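Local atomic coordinates of ORF 37 (Human herpesvirus 8 type M, PDB entry 3FHD), a protein that cuts single- and double-stranded DNA as an endonuclease and exonuclease, processing branched viral DNA intermediates to promote production of unit-length linear genomes. Residues F170-A173 and Q177-S180; G236-S241 and R473-A478. One frame throughout, in Å; residues are numbered along the deposited sequence.

How the interactions relate
Interaction 1 comes first along the chain and is complete well before residue 236. It is a local turn joining helix 170-175 to the loop behind it, whereas interaction 2 brings together strand 238-240 and helix 468-489, more than 200 residues apart in sequence. Their centres lie about 12 Å apart, and they meet through Phe170. Its ring packs on Ala478, with CE1 3.5 Å from Ala478 CB, and on Leu475 and Phe238. Helix 170-175 thus shares one apolar core with the strand and the long helix, and strand 165-166, just before it, pairs with 238-240 in a small three-stranded sheet of this alkaline nuclease.

Interaction 1 of 2, residues F170-A173 and Q177-S180; sequences FHWA and QNTS
Trp172 and Asn178 meet through the indole NE1, which reaches Asn178 O at 2.8 Å. That oxygen lies almost exactly in the indole plane, at the ring edge, although the N-H arrives above the plane of the Asn178 carbonyl. The same NE1 has a second, weak bond to Asn178 OD1, with the amide plane turned 42° from the ring. Trp172 carries CG anti to the backbone N (chi1 163°), which swings the indole out along the returning chain, and Gln177 CA sits 3.8 Å above one face, nearer the ring's border than its middle.

The closer-packed part continues at the helix end, on the buried Trp172 and Ala173. Gln177 N donates to Trp172 O at 2.7 Å, reaching back five residues instead of the four of an alpha-helix. Ala173 O, which that N-H would otherwise serve, is taken by Gln177 NE2 at 2.8 Å; the Gln177 side chain stretches out straight after CG (chi2 -173°) and runs back beside the last turn. Phe481 of helix 468-489 meets the Trp172 ring edge-to-face, and Lys181 and Ile183 also touch the indole.

Outward the contact thins: Asn178 and Ser180 are exposed, and Ser180 adds little more than the nearness of its CB to the indole CD1. There Asn178 OD1 also accepts from Ser180 N at 3.1 Å, forming an Asx turn just past the helix.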
ATOM      1  N   PHE A 170      -8.692  -0.238   3.168  1.00 15.53           N
ATOM      2  CA  PHE A 170      -9.767   0.022   2.179  1.00 15.36           C
ATOM      3  C   PHE A 170     -10.957  -0.983   2.224  1.00 15.48           C
ATOM      4  O   PHE A 170     -12.131  -0.588   2.172  1.00 15.54           O
ATOM      5  CB  PHE A 170      -9.189   0.209   0.762  1.00 15.24           C
ATOM      6  CG  PHE A 170     -10.221   0.685  -0.236  1.00 16.36           C
ATOM      7  CD1 PHE A 170     -10.713   1.980  -0.168  1.00 16.04           C
ATOM      8  CD2 PHE A 170     -10.708  -0.172  -1.205  1.00 15.85           C
ATOM      9  CE1 PHE A 170     -11.705   2.432  -1.083  1.00 16.23           C
ATOM     10  CE2 PHE A 170     -11.695   0.252  -2.138  1.00 16.75           C
ATOM     11  CZ  PHE A 170     -12.198   1.558  -2.072  1.00 14.60           C
ATOM     12  N   HIS A 171     -10.664  -2.276   2.316  1.00 15.28           N
ATOM     13  CA  HIS A 171     -11.708  -3.270   2.490  1.00 15.57           C
ATOM     14  C   HIS A 171     -12.579  -2.977   3.737  1.00 14.41           C
ATOM     15  O   HIS A 171     -13.815  -2.993   3.635  1.00 14.27           O
ATOM     16  CB  HIS A 171     -11.125  -4.692   2.537  1.00 15.79           C
ATOM     17  CG  HIS A 171     -12.168  -5.757   2.746  1.00 17.87           C
ATOM     18  ND1 HIS A 171     -12.367  -6.374   3.960  1.00 19.78           N
ATOM     19  CD2 HIS A 171     -13.074  -6.292   1.897  1.00 18.52           C
ATOM     20  CE1 HIS A 171     -13.362  -7.244   3.851  1.00 19.18           C
ATOM     21  NE2 HIS A 171     -13.806  -7.212   2.609  1.00 20.77           N
ATOM     22  N   TRP A 172     -11.934  -2.675   4.868  1.00 13.97           N
ATOM     23  CA  TRP A 172     -12.620  -2.348   6.142  1.00 14.87           C
ATOM     24  C   TRP A 172     -13.558  -1.127   5.929  1.00 14.82           C
ATOM     25  O   TRP A 172     -14.738  -1.152   6.349  1.00 13.88           O
ATOM     26  CB  TRP A 172     -11.592  -2.136   7.272  1.00 13.98           C
ATOM     27  CG  TRP A 172     -12.144  -1.435   8.456  1.00 15.84           C
ATOM     28  CD1 TRP A 172     -12.829  -1.995   9.510  1.00 13.36           C
ATOM     29  CD2 TRP A 172     -12.110  -0.031   8.687  1.00 14.78           C
ATOM     30  NE1 TRP A 172     -13.243  -0.998  10.384  1.00 15.47           N
ATOM     31  CE2 TRP A 172     -12.793   0.211   9.903  1.00 15.71           C
ATOM     32  CE3 TRP A 172     -11.573   1.066   7.965  1.00 18.49           C
ATOM     33  CZ2 TRP A 172     -12.930   1.491  10.430  1.00 15.08           C
ATOM     34  CZ3 TRP A 172     -11.695   2.339   8.502  1.00 16.73           C
ATOM     35  CH2 TRP A 172     -12.405   2.537   9.714  1.00 13.37           C
ATOM     36  N   ALA A 173     -13.054  -0.093   5.237  1.00 13.93           N
ATOM     37  CA  ALA A 173     -13.815   1.174   5.036  1.00 14.33           C
ATOM     38  C   ALA A 173     -15.050   0.956   4.146  1.00 15.04           C
ATOM     39  O   ALA A 173     -16.042   1.684   4.240  1.00 14.30           O
ATOM     40  CB  ALA A 173     -12.902   2.301   4.465  1.00 15.37           C
ATOM     41  N   GLN A 177     -16.488  -1.210   8.440  1.00 16.15           N
ATOM     42  CA  GLN A 177     -16.834   0.048   9.133  1.00 16.68           C
ATOM     43  C   GLN A 177     -17.032  -0.115  10.657  1.00 16.82           C
ATOM     44  O   GLN A 177     -17.720   0.682  11.315  1.00 17.99           O
ATOM     45  CB  GLN A 177     -18.044   0.714   8.442  1.00 16.40           C
ATOM     46  CG  GLN A 177     -17.858   0.836   6.898  1.00 16.05           C
ATOM     47  CD  GLN A 177     -18.956   1.628   6.193  1.00 15.75           C
ATOM     48  OE1 GLN A 177     -19.988   1.934   6.787  1.00 16.36           O
ATOM     49  NE2 GLN A 177     -18.741   1.939   4.916  1.00 17.65           N
ATOM     50  N   ASN A 178     -16.412  -1.148  11.222  1.00 16.66           N
ATOM     51  CA  ASN A 178     -16.615  -1.464  12.634  1.00 17.76           C
ATOM     52  C   ASN A 178     -15.394  -0.965  13.396  1.00 18.15           C
ATOM     53  O   ASN A 178     -14.514  -0.311  12.801  1.00 15.63           O
ATOM     54  CB  ASN A 178     -16.823  -2.975  12.834  1.00 18.63           C
ATOM     55  CG  ASN A 178     -15.657  -3.812  12.277  1.00 18.92           C
ATOM     56  OD1 ASN A 178     -14.557  -3.306  12.056  1.00 18.99           O
ATOM     57  ND2 ASN A 178     -15.896  -5.090  12.067  1.00 17.55           N
ATOM     58  N   THR A 179     -15.340  -1.230  14.709  1.00 18.09           N
ATOM     59  CA  THR A 179     -14.200  -0.740  15.525  1.00 19.63           C
ATOM     60  C   THR A 179     -12.904  -1.569  15.448  1.00 20.26           C
ATOM     61  O   THR A 179     -11.996  -1.357  16.254  1.00 21.02           O
ATOM     62  CB  THR A 179     -14.590  -0.586  17.027  1.00 19.47           C
ATOM     63  OG1 THR A 179     -15.045  -1.843  17.502  1.00 18.62           O
ATOM     64  CG2 THR A 179     -15.704   0.437  17.222  1.00 20.18           C
ATOM     65  N   SER A 180     -12.803  -2.484  14.485  1.00 21.36           N
ATOM     66  CA  SER A 180     -11.556  -3.233  14.220  1.00 21.75           C
ATOM     67  C   SER A 180     -10.396  -2.362  13.744  1.00 21.30           C
ATOM     68  O   SER A 180      -9.251  -2.789  13.815  1.00 20.04           O
ATOM     69  CB  SER A 180     -11.780  -4.284  13.133  1.00 22.70           C
ATOM     70  OG  SER A 180     -12.231  -5.497  13.704  1.00 25.99           O
TER

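Interaction 2 of 2, residues G236-S241 and R473-A478; sequences GIFGVS and RLLHQA. With SO4 (sulfate ion), chain B.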
ATOM      1  N   GLY A 236      -7.551  14.241  -0.706  1.00 14.41           N
ATOM      2  CA  GLY A 236      -6.891  14.223   0.596  1.00 14.93           C
ATOM      3  C   GLY A 236      -7.461  13.251   1.643  1.00 14.76           C
ATOM      4  O   GLY A 236      -7.092  13.339   2.803  1.00 15.28           O
ATOM      5  N   ILE A 237      -8.323  12.310   1.234  1.00 15.16           N
ATOM      6  CA  ILE A 237      -8.902  11.313   2.175  1.00 15.82           C
ATOM      7  C   ILE A 237      -8.383   9.895   1.956  1.00 14.95           C
ATOM      8  O   ILE A 237      -8.458   9.047   2.852  1.00 14.38           O
ATOM      9  CB  ILE A 237     -10.456  11.351   2.203  1.00 15.48           C
ATOM     10  CG1 ILE A 237     -11.064  10.687   0.955  1.00 15.34           C
ATOM     11  CG2 ILE A 237     -10.954  12.764   2.308  1.00 17.16           C
ATOM     12  CD1 ILE A 237     -12.577  10.427   1.094  1.00 16.96           C
ATOM     13  N   PHE A 238      -7.832   9.651   0.766  1.00 14.49           N
ATOM     14  CA  PHE A 238      -7.240   8.352   0.433  1.00 15.80           C
ATOM     15  C   PHE A 238      -5.712   8.472   0.247  1.00 16.28           C
ATOM     16  O   PHE A 238      -5.185   9.536  -0.077  1.00 16.40           O
ATOM     17  CB  PHE A 238      -7.794   7.753  -0.854  1.00 16.07           C
ATOM     18  CG  PHE A 238      -9.267   7.486  -0.853  1.00 16.34           C
ATOM     19  CD1 PHE A 238      -9.796   6.482  -0.040  1.00 17.76           C
ATOM     20  CD2 PHE A 238     -10.136   8.202  -1.736  1.00 14.18           C
ATOM     21  CE1 PHE A 238     -11.185   6.194  -0.061  1.00 16.76           C
ATOM     22  CE2 PHE A 238     -11.531   7.911  -1.765  1.00 14.86           C
ATOM     23  CZ  PHE A 238     -12.041   6.926  -0.910  1.00 15.59           C
ATOM     24  N   GLY A 239      -5.014   7.350   0.442  1.00 15.56           N
ATOM     25  CA  GLY A 239      -3.586   7.290   0.171  1.00 15.24           C
ATOM     26  C   GLY A 239      -3.083   5.860   0.239  1.00 15.15           C
ATOM     27  O   GLY A 239      -3.710   4.994   0.873  1.00 15.59           O
ATOM     28  N   VAL A 240      -1.947   5.608  -0.397  1.00 14.68           N
ATOM     29  CA  VAL A 240      -1.325   4.298  -0.410  1.00 15.66           C
ATOM     30  C   VAL A 240       0.211   4.400  -0.307  1.00 16.14           C
ATOM     31  O   VAL A 240       0.821   5.459  -0.611  1.00 15.06           O
ATOM     32  CB  VAL A 240      -1.676   3.474  -1.686  1.00 15.95           C
ATOM     33  CG1 VAL A 240      -3.198   3.381  -1.921  1.00 15.58           C
ATOM     34  CG2 VAL A 240      -1.041   4.071  -2.913  1.00 16.72           C
ATOM     35  N   SER A 241       0.844   3.313   0.125  1.00 16.24           N
ATOM     36  CA  SER A 241       2.258   3.158  -0.227  1.00 19.42           C
ATOM     37  C   SER A 241       2.322   1.894  -1.103  1.00 20.87           C
ATOM     38  O   SER A 241       1.464   1.000  -0.987  1.00 23.50           O
ATOM     39  CB  SER A 241       3.177   3.049   1.004  1.00 20.02           C
ATOM     40  OG  SER A 241       2.783   1.955   1.799  1.00 25.16           O
ATOM     41  N   ARG A 473     -17.964   2.704  -7.653  1.00 13.91           N
ATOM     42  CA  ARG A 473     -18.941   2.464  -6.572  1.00 13.95           C
ATOM     43  C   ARG A 473     -18.253   2.309  -5.197  1.00 12.83           C
ATOM     44  O   ARG A 473     -18.686   2.887  -4.204  1.00 11.59           O
ATOM     45  CB  ARG A 473     -19.809   1.239  -6.864  1.00 13.67           C
ATOM     46  CG  ARG A 473     -21.029   1.221  -5.928  1.00 18.46           C
ATOM     47  CD  ARG A 473     -21.728  -0.103  -5.853  1.00 23.63           C
ATOM     48  NE  ARG A 473     -22.509  -0.390  -7.049  1.00 23.14           N
ATOM     49  CZ  ARG A 473     -23.143  -1.543  -7.240  1.00 26.30           C
ATOM     50  NH1 ARG A 473     -23.088  -2.487  -6.294  1.00 26.79           N
ATOM     51  NH2 ARG A 473     -23.827  -1.752  -8.362  1.00 25.77           N
ATOM     52  N   LEU A 474     -17.184   1.532  -5.173  1.00 12.70           N
ATOM     53  CA  LEU A 474     -16.460   1.237  -3.917  1.00 13.04           C
ATOM     54  C   LEU A 474     -15.799   2.499  -3.352  1.00 12.79           C
ATOM     55  O   LEU A 474     -15.865   2.763  -2.127  1.00 11.67           O
ATOM     56  CB  LEU A 474     -15.447   0.095  -4.137  1.00 13.55           C
ATOM     57  CG  LEU A 474     -16.061  -1.247  -4.535  1.00 14.16           C
ATOM     58  CD1 LEU A 474     -14.956  -2.277  -4.857  1.00 13.99           C
ATOM     59  CD2 LEU A 474     -16.983  -1.816  -3.418  1.00 15.86           C
ATOM     60  N   LEU A 475     -15.187   3.310  -4.223  1.00 12.42           N
ATOM     61  CA  LEU A 475     -14.544   4.577  -3.758  1.00 11.83           C
ATOM     62  C   LEU A 475     -15.621   5.535  -3.227  1.00 11.65           C
ATOM     63  O   LEU A 475     -15.415   6.191  -2.202  1.00 11.39           O
ATOM     64  CB  LEU A 475     -13.745   5.266  -4.879  1.00 12.78           C
ATOM     65  CG  LEU A 475     -12.463   4.596  -5.393  1.00 15.27           C
ATOM     66  CD1 LEU A 475     -12.023   5.221  -6.777  1.00 17.35           C
ATOM     67  CD2 LEU A 475     -11.343   4.685  -4.338  1.00 16.99           C
ATOM     68  N   HIS A 476     -16.782   5.588  -3.885  1.00 10.82           N
ATOM     69  CA  HIS A 476     -17.888   6.412  -3.384  1.00 12.27           C
ATOM     70  C   HIS A 476     -18.361   5.980  -1.956  1.00 12.77           C
ATOM     71  O   HIS A 476     -18.592   6.817  -1.091  1.00 12.66           O
ATOM     72  CB  HIS A 476     -19.073   6.410  -4.368  1.00 13.56           C
ATOM     73  CG  HIS A 476     -20.291   7.083  -3.827  1.00 15.59           C
ATOM     74  ND1 HIS A 476     -20.433   8.454  -3.820  1.00 17.69           N
ATOM     75  CD2 HIS A 476     -21.397   6.583  -3.230  1.00 16.99           C
ATOM     76  CE1 HIS A 476     -21.599   8.767  -3.279  1.00 19.81           C
ATOM     77  NE2 HIS A 476     -22.205   7.649  -2.916  1.00 18.57           N
ATOM     78  N   GLN A 477     -18.540   4.681  -1.740  1.00 12.53           N
ATOM     79  CA  GLN A 477     -18.958   4.161  -0.415  1.00 13.19           C
ATOM     80  C   GLN A 477     -17.919   4.497   0.655  1.00 12.66           C
ATOM     81  O   GLN A 477     -18.257   4.940   1.778  1.00 11.76           O
ATOM     82  CB  GLN A 477     -19.174   2.653  -0.519  1.00 13.52           C
ATOM     83  CG  GLN A 477     -20.279   2.342  -1.581  1.00 17.94           C
ATOM     84  CD  GLN A 477     -20.689   0.891  -1.634  1.00 23.02           C
ATOM     85  OE1 GLN A 477     -20.174   0.048  -0.890  1.00 25.11           O
ATOM     86  NE2 GLN A 477     -21.676   0.594  -2.482  1.00 25.24           N
ATOM     87  N   ALA A 478     -16.650   4.303   0.314  1.00 12.41           N
ATOM     88  CA  ALA A 478     -15.564   4.611   1.250  1.00 12.45           C
ATOM     89  C   ALA A 478     -15.499   6.112   1.550  1.00 12.58           C
ATOM     90  O   ALA A 478     -15.276   6.496   2.689  1.00 12.76           O
ATOM     91  CB  ALA A 478     -14.203   4.103   0.688  1.00 14.12           C
TER
HETATM   92  S   SO4 B 487      -0.826   1.023   2.698  1.00 24.06           S
HETATM   93  O1  SO4 B 487      -1.851   1.070   3.729  1.00 20.40           O
HETATM   94  O2  SO4 B 487      -0.489  -0.379   2.428  1.00 23.18           O
HETATM   95  O3  SO4 B 487      -1.409   1.640   1.524  1.00 19.67           O
HETATM   96  O4  SO4 B 487       0.297   1.835   3.088  1.00 26.72           O
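Phe238 points its ring from the strand at the helix, presenting one face to Leu475 and an edge to Ala478. Leu475 CD2 stands 4.1 Å above the ring plane, displaced toward the rim on the CE2 side, so a single methyl, not the whole isobutyl group, lies over that face. The two side chains run at a slant to each other. Ala478 CB comes in close to the ring plane instead and touches the edge at CE1, 3.7 Å away. Since Leu475 and Ala478 are three residues apart, one turn of helix 468-489 supplies both contacts, and between them CZ also approaches the backbone at Leu475 O, 3.7 Å off. Phe238 CG lies anti to its own carbonyl carbon (chi1 -61°), which sends the ring toward the helix and lets the neighbouring Ile237 lay CG1 against the opposite face at 3.8 Å.

The ring is therefore sandwiched between two aliphatic side chains, with Phe170 of helix 170-175 adjoining. In fold terms, the long helix packs through this turn onto strand 238-240, the middle strand of a small mixed sheet between 165-166 and 230-231. Asn235 OD1 accepts from the backbone N of both Ile237 and Phe238, just where the chain enters this region.

Farther along the segment, Ser241 binds a sulfate ion that was most likely picked up from the crystallisation solution. Ser241 N donates to its O3 at 3.1 Å and, weakly, to O4, while Ser241 OG bonds O4 at 2.8 Å. Arg161, Ser167 and Ser168 add further hydrogen bonds to the ion.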